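Long-range contacts in E1 (Kluyveromyces marxianus, PDB 3VX6), which forms the N-terminal domain of Atg7, the E1-like enzyme that activates Atg12 and Atg8 for their conjugation in autophagy and cytoplasm-to-vacuole transport: residues K10-F15 / S55-I60; F35-D40 / N85-E90; K80-N85 / S122-S127; Q99-K104 / W139-S144; V175-V180 / V199-F204. All coordinates share one frame; numbering follows the deposited sequence.

Contact 1: residues K10-F15 / S55-I60; sequences KFAPSF and SNVLAI
Phe15 faces Leu58, and Val57 reaches Pro13, at the entry to a small two-stranded parallel sheet, where the chains leading into strands 16-19 and 59-62 come together. They already travel much the same way, diverging by 21°. Val57 fills the gap between them, and its two methyls meet different partners. CG1, anti to the carbonyl carbon (chi1 -67°), lies 4.1 Å from Ala12 CB. The same methyl meets Pro13 CG at 4.0 Å, the two side chains crossing at about a right angle. Val57 CG2 rests instead on backbone, 3.7 Å from Phe15 C. A short side chain that branches at CB suits this place, since it covers both neighbours without needing length. An alanine in place of Val57 would probably leave Ala12 CB and Pro13 CG without their apolar partner and open a gap beside the Phe15 backbone. Farther along, Phe15 CA approaches Leu58 O at 3.2 Å in a CA-H...O contact. Ile60 CG1 then packs on Phe15, 3.6 Å from both CB and ring atom CD2. Strand 135-144 adds Met142 against Ser14, Phe15 and Ile60, and Ile140 against the Phe15 ring. Backbone hydrogen bonds carry Leu58 on to Gln16 and to Phe204, while Ala12 is bonded to Pro211 and Ala213 in the loop before helix 215-225.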
# COMPACT_ATOMS: atom_id res chain seq x y z
N LYS A 10 2.59 14.13 -8.16
CA LYS A 10 2.04 14.03 -6.81
C LYS A 10 1.38 12.68 -6.60
O LYS A 10 0.95 12.03 -7.55
CB LYS A 10 1.03 15.16 -6.56
CG LYS A 10 1.57 16.54 -6.90
CD LYS A 10 2.91 16.78 -6.22
CE LYS A 10 3.63 17.99 -6.80
NZ LYS A 10 5.01 18.15 -6.25
N PHE A 11 1.31 12.26 -5.35
CA PHE A 11 0.72 10.98 -5.04
C PHE A 11 -0.40 11.12 -4.03
O PHE A 11 -0.26 11.82 -3.03
CB PHE A 11 1.81 10.06 -4.51
CG PHE A 11 3.03 10.00 -5.38
CD1 PHE A 11 3.16 9.02 -6.36
CD2 PHE A 11 4.03 10.94 -5.24
CE1 PHE A 11 4.29 8.98 -7.18
CE2 PHE A 11 5.15 10.91 -6.05
CZ PHE A 11 5.29 9.92 -7.02
N ALA A 12 -1.52 10.47 -4.30
CA ALA A 12 -2.65 10.54 -3.38
C ALA A 12 -2.37 9.61 -2.21
O ALA A 12 -1.63 8.64 -2.34
CB ALA A 12 -3.93 10.09 -4.09
N PRO A 13 -2.95 9.92 -1.04
CA PRO A 13 -2.69 9.01 0.07
C PRO A 13 -3.09 7.66 -0.51
O PRO A 13 -4.13 7.57 -1.17
CB PRO A 13 -3.66 9.50 1.15
CG PRO A 13 -4.78 10.12 0.34
CD PRO A 13 -4.02 10.87 -0.71
N SER A 14 -2.26 6.65 -0.31
CA SER A 14 -2.51 5.32 -0.88
C SER A 14 -3.79 4.59 -0.48
O SER A 14 -4.14 3.57 -1.08
CB SER A 14 -1.31 4.41 -0.60
OG SER A 14 -0.13 4.87 -1.26
N PHE A 15 -4.51 5.10 0.52
CA PHE A 15 -5.72 4.44 0.99
C PHE A 15 -6.42 5.32 2.01
O PHE A 15 -5.85 6.28 2.54
CB PHE A 15 -5.35 3.16 1.73
CG PHE A 15 -4.66 3.43 3.05
CD1 PHE A 15 -3.41 4.04 3.07
CD2 PHE A 15 -5.32 3.19 4.25
CE1 PHE A 15 -2.82 4.42 4.28
CE2 PHE A 15 -4.73 3.57 5.47
CZ PHE A 15 -3.49 4.18 5.48
N SER A 55 -13.83 7.90 -1.73
CA SER A 55 -13.14 9.18 -1.88
C SER A 55 -11.93 9.03 -2.81
O SER A 55 -10.85 9.56 -2.55
CB SER A 55 -12.69 9.71 -0.51
OG SER A 55 -13.80 10.16 0.24
N ASN A 56 -12.11 8.26 -3.89
CA ASN A 56 -11.08 8.07 -4.90
C ASN A 56 -9.82 7.29 -4.56
O ASN A 56 -8.98 7.08 -5.43
CB ASN A 56 -10.66 9.44 -5.45
CG ASN A 56 -11.79 10.15 -6.11
OD1 ASN A 56 -12.38 9.64 -7.07
ND2 ASN A 56 -12.13 11.34 -5.61
N VAL A 57 -9.65 6.90 -3.30
CA VAL A 57 -8.47 6.13 -2.96
C VAL A 57 -8.93 4.75 -2.56
O VAL A 57 -10.07 4.56 -2.13
CB VAL A 57 -7.64 6.77 -1.82
CG1 VAL A 57 -7.04 8.08 -2.28
CG2 VAL A 57 -8.50 6.97 -0.58
N LEU A 58 -8.03 3.78 -2.72
CA LEU A 58 -8.36 2.42 -2.36
C LEU A 58 -8.93 2.49 -0.97
O LEU A 58 -8.48 3.27 -0.14
CB LEU A 58 -7.10 1.55 -2.33
CG LEU A 58 -7.34 0.15 -1.78
CD1 LEU A 58 -8.18 -0.64 -2.76
CD2 LEU A 58 -6.01 -0.54 -1.53
N ALA A 59 -9.96 1.68 -0.73
CA ALA A 59 -10.56 1.68 0.58
C ALA A 59 -10.06 0.45 1.27
O ALA A 59 -10.27 -0.67 0.79
CB ALA A 59 -12.07 1.63 0.48
N ILE A 60 -9.35 0.66 2.36
CA ILE A 60 -8.88 -0.46 3.16
C ILE A 60 -10.04 -0.62 4.13
O ILE A 60 -10.18 0.15 5.08
CB ILE A 60 -7.57 -0.12 3.95
CG1 ILE A 60 -6.37 -0.04 2.99
CG2 ILE A 60 -7.33 -1.17 5.04
CD1 ILE A 60 -6.05 -1.33 2.28

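Contact 2: residues F35-D40 / N85-E90; sequences FKLDSD and NFNTIE
Asp40 and Asn85 are joined three times over, twice through their backbones and once through their side chains. The backbones form a hydrogen-bonded antiparallel pair: Asp40 N gives to Asn85 O at 2.8 Å, and Asn85 N returns a bond to Asp40 O at 2.6 Å. Both side chains leave the same face of the sheet and flank one another. This brings Asn85 ND2 to Asp40 OD2 at 2.7 Å, meeting that oxygen nearly in line with its C-O bond. Carboxylate and amide are almost coplanar, with planes 19° apart. Asparagine suits the place because its amide can donate here while its OD1 accepts a hydrogen bond from strand 123-130; with both ends engaged, the amide is hindered from turning over. Asparagine serves a second time at Asn87, where chi1 of 43° sets CG 3.3 Å from Leu37 O. Its ND2 donates to Leu37 O at 2.5 Å, lying in the plane of that carbonyl, so a side chain holds the loop beyond the Asp40-Asn85 pair. Leu37 is the last residue of an inverse gamma turn centred on Lys36. Between these two grips lies the small Ser39, its CB 3.3 Å from Asn85 O and its OG 3.6 Å from Phe86 CD1. Lys31 and Leu27 of helix 21-33 touch the Asn85 side chain. The whole is an antiparallel beta bridge at the end of the pairing of strands 40-47 and 78-86, where the latter gives way to helix 89-94, with Thr88 as the N-cap.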
# COMPACT_ATOMS: atom_id res chain seq x y z
N PHE A 35 -4.56 -13.67 26.41
CA PHE A 35 -4.18 -12.42 27.05
C PHE A 35 -2.81 -11.95 26.61
O PHE A 35 -1.86 -11.99 27.38
CB PHE A 35 -4.19 -12.60 28.54
N LYS A 36 -2.71 -11.51 25.35
CA LYS A 36 -1.45 -11.01 24.83
C LYS A 36 -1.19 -9.65 25.50
O LYS A 36 -1.57 -8.61 24.96
CB LYS A 36 -1.52 -10.84 23.32
N LEU A 37 -0.56 -9.69 26.67
CA LEU A 37 -0.24 -8.48 27.42
C LEU A 37 0.82 -7.65 26.68
O LEU A 37 1.05 -6.49 27.01
CB LEU A 37 0.25 -8.85 28.81
CG LEU A 37 0.64 -7.71 29.74
CD1 LEU A 37 0.40 -8.13 31.17
CD2 LEU A 37 2.10 -7.34 29.53
N ASP A 38 1.45 -8.27 25.69
CA ASP A 38 2.45 -7.60 24.88
C ASP A 38 1.71 -6.95 23.72
O ASP A 38 0.48 -6.98 23.68
CB ASP A 38 3.47 -8.59 24.33
CG ASP A 38 4.73 -8.67 25.18
OD1 ASP A 38 5.34 -7.60 25.42
OD2 ASP A 38 5.10 -9.78 25.60
N SER A 39 2.44 -6.38 22.79
CA SER A 39 1.81 -5.75 21.65
C SER A 39 1.46 -6.79 20.58
O SER A 39 2.30 -7.60 20.20
CB SER A 39 2.74 -4.67 21.09
OG SER A 39 2.99 -3.70 22.10
N ASP A 40 0.22 -6.77 20.13
CA ASP A 40 -0.26 -7.72 19.13
C ASP A 40 0.23 -7.34 17.74
O ASP A 40 0.02 -6.22 17.29
CB ASP A 40 -1.79 -7.76 19.11
CG ASP A 40 -2.40 -7.82 20.50
OD1 ASP A 40 -2.40 -8.91 21.13
OD2 ASP A 40 -2.88 -6.76 20.98
N ASN A 85 -0.81 -3.79 17.46
CA ASN A 85 -1.62 -3.24 18.54
C ASN A 85 -0.83 -3.12 19.84
O ASN A 85 -0.50 -4.13 20.47
CB ASN A 85 -2.84 -4.12 18.80
CG ASN A 85 -3.72 -3.56 19.91
OD1 ASN A 85 -4.36 -2.52 19.74
ND2 ASN A 85 -3.74 -4.24 21.06
N PHE A 86 -0.54 -1.88 20.23
CA PHE A 86 0.16 -1.60 21.48
C PHE A 86 -0.74 -1.93 22.67
O PHE A 86 -1.97 -1.85 22.59
CB PHE A 86 0.59 -0.14 21.51
CG PHE A 86 1.68 0.17 20.54
CD1 PHE A 86 2.96 -0.31 20.75
CD2 PHE A 86 1.41 0.88 19.38
CE1 PHE A 86 3.97 -0.09 19.82
CE2 PHE A 86 2.40 1.11 18.44
CZ PHE A 86 3.69 0.61 18.66
N ASN A 87 -0.11 -2.31 23.78
CA ASN A 87 -0.84 -2.68 24.98
C ASN A 87 -1.18 -1.51 25.88
O ASN A 87 -2.08 -1.60 26.71
CB ASN A 87 -0.05 -3.74 25.77
CG ASN A 87 1.45 -3.43 25.85
OD1 ASN A 87 1.95 -2.49 25.21
ND2 ASN A 87 2.18 -4.24 26.62
N THR A 88 -0.49 -0.39 25.70
CA THR A 88 -0.77 0.77 26.52
C THR A 88 -0.86 2.00 25.65
O THR A 88 -0.21 2.07 24.60
CB THR A 88 0.30 0.99 27.61
OG1 THR A 88 1.31 1.89 27.13
CG2 THR A 88 0.95 -0.32 28.01
N ILE A 89 -1.67 2.97 26.08
CA ILE A 89 -1.85 4.22 25.35
C ILE A 89 -0.53 4.98 25.24
O ILE A 89 -0.26 5.62 24.24
CB ILE A 89 -2.90 5.12 26.05
CG1 ILE A 89 -3.25 6.33 25.17
CG2 ILE A 89 -2.36 5.64 27.37
CD1 ILE A 89 -4.17 6.01 24.02
N GLU A 90 0.29 4.90 26.28
CA GLU A 90 1.57 5.59 26.28
C GLU A 90 2.53 4.97 25.27
O GLU A 90 3.26 5.69 24.58
CB GLU A 90 2.20 5.57 27.67
CG GLU A 90 1.42 6.36 28.71
CD GLU A 90 0.48 5.50 29.54
OE1 GLU A 90 -0.07 4.50 29.03
OE2 GLU A 90 0.28 5.83 30.73

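Contact 3: residues K80-N85 / S122-S127; sequences KGYLLN and SFYMIS
Tyr82 and Tyr124 run alongside each other in the same direction, on neighbouring parallel strands. The Tyr82 CB is 3.7 Å from Tyr124 CD1. Its CG, anti to the carbonyl carbon (chi1 -61°), is 4.1 Å from Tyr124 CE1. The next ring atom, Tyr82 CD2, makes the main contact, 3.3 Å from that same CE1. Beyond it Tyr82 CE2 comes to 3.8 Å from Ser122 OG. The two rings are neither stacked nor edge-to-face: their planes are 34° apart. Ser122 uses its hydroxyl to give a hydrogen bond to Lys80 O, tying the two segments together at their N-terminal ends. From there backbone bonds alternate in the parallel manner, Met125 N to Tyr82 O, Leu84 N to Met125 O and Ser127 N to Leu84 O. On the other face of the sheet Gly81 CA lies over the Phe123 ring, 3.4 Å from its centroid, in a CH-pi contact. Glycine suits this place, since a side chain here would run into the ring. Next on that face Leu83 CD1 packs on Met125 CG at 3.6 Å, and then Ser127 OG gives a hydrogen bond of 2.7 Å to Asn85 OD1, in the carbonyl plane on a lone pair. Joined through helices 89-94 and 97-114, the adjacent parallel strands 78-86 and 123-130 form a beta-alpha-beta crossover. Helix 97-114 lies against Leu84, Tyr124 and Ile126, helix 21-33 against Leu83, Asn85 and Met125, and strands 40-47 and 135-144 flank the pair.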
# COMPACT_ATOMS: atom_id res chain seq x y z
N LYS A 80 -2.33 -8.02 1.82
CA LYS A 80 -1.87 -8.42 3.13
C LYS A 80 -1.30 -7.22 3.85
O LYS A 80 -0.42 -6.54 3.35
CB LYS A 80 -0.82 -9.53 3.04
CG LYS A 80 -0.44 -10.12 4.40
CD LYS A 80 0.23 -11.48 4.23
CE LYS A 80 0.60 -12.10 5.57
NZ LYS A 80 1.11 -13.50 5.42
N GLY A 81 -1.82 -6.96 5.04
CA GLY A 81 -1.34 -5.85 5.84
C GLY A 81 -0.87 -6.41 7.15
O GLY A 81 -0.85 -7.62 7.34
N TYR A 82 -0.48 -5.53 8.06
CA TYR A 82 -0.01 -5.96 9.36
C TYR A 82 -0.49 -5.00 10.44
O TYR A 82 -0.55 -3.79 10.24
CB TYR A 82 1.53 -6.06 9.37
CG TYR A 82 2.06 -7.07 8.36
CD1 TYR A 82 1.86 -8.45 8.54
CD2 TYR A 82 2.67 -6.64 7.17
CE1 TYR A 82 2.25 -9.38 7.56
CE2 TYR A 82 3.06 -7.55 6.19
CZ TYR A 82 2.85 -8.91 6.37
OH TYR A 82 3.21 -9.78 5.36
N LEU A 83 -0.87 -5.56 11.58
CA LEU A 83 -1.32 -4.74 12.69
C LEU A 83 -0.32 -4.84 13.84
O LEU A 83 0.25 -5.90 14.09
CB LEU A 83 -2.71 -5.17 13.15
CG LEU A 83 -3.20 -4.63 14.51
CD1 LEU A 83 -3.41 -3.14 14.45
CD2 LEU A 83 -4.49 -5.35 14.88
N LEU A 84 -0.08 -3.72 14.50
CA LEU A 84 0.80 -3.69 15.64
C LEU A 84 -0.02 -3.01 16.75
O LEU A 84 0.06 -1.80 16.94
CB LEU A 84 2.05 -2.87 15.35
CG LEU A 84 3.24 -3.07 16.31
CD1 LEU A 84 3.99 -1.77 16.43
CD2 LEU A 84 2.79 -3.53 17.68
N ASN A 85 -0.81 -3.79 17.46
CA ASN A 85 -1.62 -3.24 18.54
C ASN A 85 -0.83 -3.12 19.84
O ASN A 85 -0.50 -4.13 20.47
CB ASN A 85 -2.84 -4.12 18.80
CG ASN A 85 -3.72 -3.56 19.91
OD1 ASN A 85 -4.36 -2.52 19.74
ND2 ASN A 85 -3.74 -4.24 21.06
N SER A 122 1.83 -2.72 0.92
CA SER A 122 1.25 -3.29 2.11
C SER A 122 0.73 -2.20 3.04
O SER A 122 0.94 -1.01 2.81
CB SER A 122 2.30 -4.12 2.85
OG SER A 122 1.71 -4.86 3.89
N PHE A 123 0.00 -2.59 4.07
CA PHE A 123 -0.47 -1.61 5.01
C PHE A 123 -0.18 -2.14 6.40
O PHE A 123 -0.22 -3.34 6.64
CB PHE A 123 -1.96 -1.31 4.85
CG PHE A 123 -2.85 -2.45 5.17
CD1 PHE A 123 -3.02 -3.49 4.27
CD2 PHE A 123 -3.60 -2.45 6.35
CE1 PHE A 123 -3.93 -4.51 4.53
CE2 PHE A 123 -4.50 -3.46 6.62
CZ PHE A 123 -4.67 -4.50 5.71
N TYR A 124 0.15 -1.21 7.28
CA TYR A 124 0.50 -1.50 8.65
C TYR A 124 -0.37 -0.63 9.55
O TYR A 124 -0.60 0.56 9.27
CB TYR A 124 1.97 -1.17 8.87
CG TYR A 124 2.90 -1.92 7.93
CD1 TYR A 124 3.48 -3.13 8.32
CD2 TYR A 124 3.18 -1.43 6.64
CE1 TYR A 124 4.33 -3.84 7.45
CE2 TYR A 124 4.03 -2.13 5.77
CZ TYR A 124 4.60 -3.34 6.18
OH TYR A 124 5.45 -4.05 5.36
N MET A 125 -0.87 -1.21 10.62
CA MET A 125 -1.72 -0.46 11.52
C MET A 125 -1.17 -0.58 12.92
O MET A 125 -0.81 -1.66 13.34
CB MET A 125 -3.14 -1.01 11.47
CG MET A 125 -4.12 -0.27 12.35
SD MET A 125 -5.77 -0.99 12.27
CE MET A 125 -6.21 -0.88 14.00
N ILE A 126 -1.05 0.53 13.62
CA ILE A 126 -0.62 0.46 15.00
C ILE A 126 -1.88 0.87 15.73
O ILE A 126 -2.68 1.66 15.22
CB ILE A 126 0.53 1.42 15.35
CG1 ILE A 126 0.19 2.85 14.93
CG2 ILE A 126 1.83 0.90 14.73
CD1 ILE A 126 1.18 3.91 15.41
N SER A 127 -2.10 0.31 16.91
CA SER A 127 -3.31 0.65 17.63
C SER A 127 -3.18 0.38 19.10
O SER A 127 -2.21 -0.19 19.57
CB SER A 127 -4.50 -0.16 17.07
OG SER A 127 -4.33 -1.56 17.25

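Contact 4: residues Q99-K104 / W139-S144; sequences QFIKEK and WICMPS
Ile101 points from helix 97-114 toward strand 135-144, where Cys141 and Pro143 point back toward it. The helix crosses the strand at -60°, with segment axes 8.2 Å apart at their closest. In Ile101, chi1 of -154° sets CG1 anti to the backbone N, and the extended chi2 of 171° carries CD1 to 3.6 Å from Cys141 CB. The same branch crosses Pro143 obliquely, CG1 lying 4.1 Å from Pro143 CG. That proline carbon also takes Lys104 CB from the next helical turn, at 3.9 Å, so the compact ring is set against two residues of one helix face. Phe100 is turned differently: it presents its edge to Cys141 SG, with CE1 4.0 Å away and the sulfur near the ring plane, a cysteine sulfur-aromatic contact. One face of its ring is covered by Lys104 CD, 3.8 Å above the plane and over the centre, so the lysine contributes its aliphatic chain to the packing. Cysteine and proline suit a strand beneath a helix, being small apolar groups. Around them, Tyr124 of strand 123-130 touches Lys104 and Pro143, and Trp262 of strand 260-262 meets Phe100, Ile101 and Cys141, so the helix packs over three strands of one sheet.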
# COMPACT_ATOMS: atom_id res chain seq x y z
N GLN A 99 10.29 6.15 12.95
CA GLN A 99 11.25 5.07 12.88
C GLN A 99 10.53 3.81 12.41
O GLN A 99 11.07 2.98 11.67
CB GLN A 99 11.87 4.83 14.26
CG GLN A 99 12.87 3.69 14.32
CD GLN A 99 13.95 3.80 13.25
OE1 GLN A 99 14.49 4.88 13.00
NE2 GLN A 99 14.28 2.67 12.63
N PHE A 100 9.28 3.68 12.84
CA PHE A 100 8.47 2.52 12.49
C PHE A 100 8.16 2.45 11.02
O PHE A 100 8.39 1.44 10.38
CB PHE A 100 7.16 2.54 13.30
CG PHE A 100 6.14 1.55 12.83
CD1 PHE A 100 5.30 1.86 11.75
CD2 PHE A 100 6.01 0.32 13.46
CE1 PHE A 100 4.35 0.94 11.30
CE2 PHE A 100 5.07 -0.61 13.02
CZ PHE A 100 4.23 -0.30 11.94
N ILE A 101 7.64 3.53 10.46
CA ILE A 101 7.30 3.50 9.06
C ILE A 101 8.57 3.45 8.22
O ILE A 101 8.58 2.90 7.11
CB ILE A 101 6.39 4.69 8.70
CG1 ILE A 101 5.53 4.32 7.49
CG2 ILE A 101 7.21 5.94 8.45
CD1 ILE A 101 4.46 5.32 7.17
N LYS A 102 9.66 4.00 8.74
CA LYS A 102 10.93 3.98 8.02
C LYS A 102 11.39 2.54 7.82
O LYS A 102 11.81 2.15 6.72
CB LYS A 102 12.00 4.73 8.81
CG LYS A 102 13.34 4.78 8.12
CD LYS A 102 14.43 5.19 9.08
CE LYS A 102 15.72 5.59 8.36
NZ LYS A 102 16.86 5.82 9.31
N GLU A 103 11.32 1.74 8.88
CA GLU A 103 11.74 0.35 8.81
C GLU A 103 10.83 -0.46 7.91
O GLU A 103 11.31 -1.22 7.07
CB GLU A 103 11.78 -0.26 10.21
CG GLU A 103 13.00 0.16 11.01
CD GLU A 103 12.98 -0.34 12.44
OE1 GLU A 103 12.81 -1.56 12.64
OE2 GLU A 103 13.13 0.48 13.36
N LYS A 104 9.53 -0.31 8.10
CA LYS A 104 8.57 -1.03 7.28
C LYS A 104 8.88 -0.67 5.84
O LYS A 104 8.75 -1.50 4.94
CB LYS A 104 7.14 -0.64 7.65
CG LYS A 104 6.51 -1.52 8.73
CD LYS A 104 7.36 -1.59 9.97
CE LYS A 104 7.79 -3.02 10.26
NZ LYS A 104 8.88 -3.10 11.31
N TRP A 139 -3.82 3.78 14.16
CA TRP A 139 -3.18 4.54 13.12
C TRP A 139 -2.73 3.58 12.04
O TRP A 139 -1.96 2.65 12.28
CB TRP A 139 -1.97 5.26 13.70
CG TRP A 139 -1.64 6.49 12.96
CD1 TRP A 139 -2.13 6.88 11.75
CD2 TRP A 139 -0.76 7.53 13.39
NE1 TRP A 139 -1.61 8.10 11.40
CE2 TRP A 139 -0.76 8.52 12.39
CE3 TRP A 139 0.04 7.71 14.53
CZ2 TRP A 139 -0.00 9.69 12.49
CZ3 TRP A 139 0.80 8.87 14.62
CH2 TRP A 139 0.77 9.84 13.61
N ILE A 140 -3.23 3.81 10.83
CA ILE A 140 -2.86 2.95 9.72
C ILE A 140 -1.92 3.71 8.80
O ILE A 140 -1.99 4.94 8.70
CB ILE A 140 -4.09 2.51 8.92
CG1 ILE A 140 -5.08 1.80 9.85
CG2 ILE A 140 -3.67 1.58 7.79
CD1 ILE A 140 -6.35 1.31 9.16
N CYS A 141 -1.03 2.96 8.16
CA CYS A 141 -0.08 3.53 7.22
C CYS A 141 0.18 2.51 6.14
O CYS A 141 0.14 1.30 6.38
CB CYS A 141 1.24 3.90 7.90
SG CYS A 141 2.40 2.53 8.17
N MET A 142 0.40 2.99 4.93
CA MET A 142 0.72 2.13 3.81
C MET A 142 2.05 2.76 3.40
O MET A 142 2.06 3.78 2.72
CB MET A 142 -0.32 2.26 2.71
CG MET A 142 -0.11 1.29 1.57
SD MET A 142 -1.40 1.46 0.38
CE MET A 142 -2.56 0.19 0.87
N PRO A 143 3.17 2.17 3.84
CA PRO A 143 4.49 2.70 3.52
C PRO A 143 4.72 3.07 2.08
O PRO A 143 4.49 2.29 1.15
CB PRO A 143 5.43 1.61 4.01
CG PRO A 143 4.70 1.06 5.14
CD PRO A 143 3.32 0.90 4.55
N SER A 144 5.17 4.30 1.93
CA SER A 144 5.49 4.92 0.66
C SER A 144 6.93 5.41 0.84
O SER A 144 7.18 6.41 1.50
CB SER A 144 4.55 6.09 0.41
OG SER A 144 5.06 6.92 -0.62

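Contact 5: residues V175-V180 / V199-F204; sequences VIIACV and VVFKDF
Lys202 NZ gives a hydrogen bond to Val175 O at 2.7 Å, nearly in line with the carbonyl (C=O...N 164°). Its carbons, in a chain bent at chi2, pass close to Val175 O and Ile176 CA; lysine suits the place because a long chain carries a donor to the carbonyl. Ile176 lies beside Phe201, its CD1 in the ring plane at the edge, 3.2 Å from CE2. Ile177 CG1 meets the same ring at CD2, 3.3 Å away. Farther on, the small Ala178 side chain packs against Val200, CB to CG2 at 3.2 Å. Val180 CG2 touches Val200 CG1 at 3.7 Å. Backbone bonds fix this order: Ala178 and Val200 exchange two, and Lys202 N gives to Ile176 O. In the next shell, Phe170 of helix 165-171 receives Lys202 NZ at its carbonyl and in a cation-pi contact. A methionine here, lacking the ammonium, would probably leave the Val175 and Phe170 carbonyls short of a partner and lose the cation-pi contact. Ile218 of helix 215-225 covers Ile177, Val199 and Phe201 on the other face. These are antiparallel neighbours within a mixed sheet, joined through strand 184-186 and helix 190-195, with a helix packed on each face.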
# COMPACT_ATOMS: atom_id res chain seq x y z
N VAL A 175 -2.89 -10.35 -9.55
CA VAL A 175 -1.86 -9.42 -9.09
C VAL A 175 -2.26 -7.98 -9.29
O VAL A 175 -3.04 -7.67 -10.19
CB VAL A 175 -0.51 -9.64 -9.80
CG1 VAL A 175 -0.01 -11.04 -9.51
CG2 VAL A 175 -0.67 -9.42 -11.28
N ILE A 176 -1.73 -7.10 -8.45
CA ILE A 176 -2.04 -5.68 -8.53
C ILE A 176 -0.89 -4.94 -9.23
O ILE A 176 -1.05 -3.80 -9.69
CB ILE A 176 -2.41 -5.10 -7.11
CG1 ILE A 176 -1.96 -3.66 -6.96
CG2 ILE A 176 -1.80 -5.95 -6.02
CD1 ILE A 176 -0.58 -3.53 -6.42
N ILE A 177 0.25 -5.61 -9.34
CA ILE A 177 1.41 -5.06 -10.03
C ILE A 177 2.04 -6.16 -10.89
O ILE A 177 2.22 -7.30 -10.45
CB ILE A 177 2.50 -4.57 -9.05
CG1 ILE A 177 2.02 -3.35 -8.27
CG2 ILE A 177 3.75 -4.17 -9.84
CD1 ILE A 177 3.06 -2.81 -7.30
N ALA A 178 2.35 -5.83 -12.13
CA ALA A 178 2.97 -6.78 -13.04
C ALA A 178 3.86 -5.97 -13.98
O ALA A 178 4.01 -4.76 -13.81
CB ALA A 178 1.90 -7.54 -13.83
N CYS A 179 4.46 -6.64 -14.95
CA CYS A 179 5.28 -5.92 -15.90
C CYS A 179 4.98 -6.50 -17.26
O CYS A 179 4.23 -7.47 -17.39
CB CYS A 179 6.77 -6.05 -15.56
SG CYS A 179 7.52 -7.67 -15.85
N VAL A 180 5.53 -5.88 -18.29
CA VAL A 180 5.29 -6.35 -19.64
C VAL A 180 6.64 -6.65 -20.28
O VAL A 180 7.57 -5.86 -20.19
CB VAL A 180 4.54 -5.30 -20.46
CG1 VAL A 180 4.02 -5.93 -21.73
CG2 VAL A 180 3.39 -4.73 -19.64
N VAL A 199 5.90 -1.55 -16.22
CA VAL A 199 5.26 -2.13 -15.06
C VAL A 199 3.80 -1.73 -15.07
O VAL A 199 3.47 -0.57 -15.27
CB VAL A 199 5.91 -1.61 -13.78
CG1 VAL A 199 5.05 -1.97 -12.55
CG2 VAL A 199 7.31 -2.18 -13.66
N VAL A 200 2.91 -2.70 -14.85
CA VAL A 200 1.48 -2.42 -14.81
C VAL A 200 1.03 -2.50 -13.36
O VAL A 200 1.32 -3.46 -12.65
CB VAL A 200 0.69 -3.41 -15.71
CG1 VAL A 200 1.13 -3.23 -17.14
CG2 VAL A 200 0.95 -4.84 -15.30
N PHE A 201 0.32 -1.47 -12.92
CA PHE A 201 -0.12 -1.36 -11.55
C PHE A 201 -1.62 -1.06 -11.42
O PHE A 201 -2.13 -0.13 -12.05
CB PHE A 201 0.71 -0.26 -10.88
CG PHE A 201 0.25 0.15 -9.51
CD1 PHE A 201 0.21 1.50 -9.16
CD2 PHE A 201 -0.10 -0.79 -8.56
CE1 PHE A 201 -0.16 1.90 -7.89
CE2 PHE A 201 -0.48 -0.40 -7.28
CZ PHE A 201 -0.52 0.94 -6.95
N LYS A 202 -2.32 -1.88 -10.64
CA LYS A 202 -3.73 -1.64 -10.40
C LYS A 202 -3.68 -0.59 -9.30
O LYS A 202 -3.61 -0.89 -8.11
CB LYS A 202 -4.43 -2.92 -9.95
CG LYS A 202 -4.80 -3.81 -11.13
CD LYS A 202 -4.70 -5.31 -10.83
CE LYS A 202 -5.11 -6.10 -12.06
NZ LYS A 202 -5.12 -7.57 -11.84
N ASP A 203 -3.68 0.66 -9.75
CA ASP A 203 -3.59 1.82 -8.89
C ASP A 203 -4.57 1.88 -7.72
O ASP A 203 -5.73 1.47 -7.83
CB ASP A 203 -3.75 3.06 -9.77
CG ASP A 203 -3.10 4.28 -9.18
OD1 ASP A 203 -3.17 5.33 -9.84
OD2 ASP A 203 -2.52 4.19 -8.08
N PHE A 204 -4.08 2.38 -6.59
CA PHE A 204 -4.90 2.52 -5.39
C PHE A 204 -5.51 3.89 -5.38
O PHE A 204 -6.04 4.34 -4.38
CB PHE A 204 -4.06 2.33 -4.13
CG PHE A 204 -3.61 0.93 -3.93
CD1 PHE A 204 -4.08 -0.09 -4.75
CD2 PHE A 204 -2.74 0.62 -2.91
CE1 PHE A 204 -3.67 -1.39 -4.56
CE2 PHE A 204 -2.32 -0.68 -2.70
CZ PHE A 204 -2.79 -1.69 -3.53

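Contacts 2, 3 and 4 belong to one mixed sheet: contacts 2 and 3 share Asn85 and strand 78-86, while contacts 3 and 4, with centres about 9 Å apart, are joined by backbone bonds between strands 123-130 and 135-144. Along the chain contact 3 crosses both of them. Contact 5 lies in the second six-stranded sheet, on the opposite side of the chain's centre from contacts 2 to 4, its centre about 36 Å from that of contact 2. Contact 1, which closes before contacts 3, 4 and 5 open, touches all three, so segments 10-15 and 55-60, at the two-stranded sheet, lie between the two six-stranded sheets and touch both.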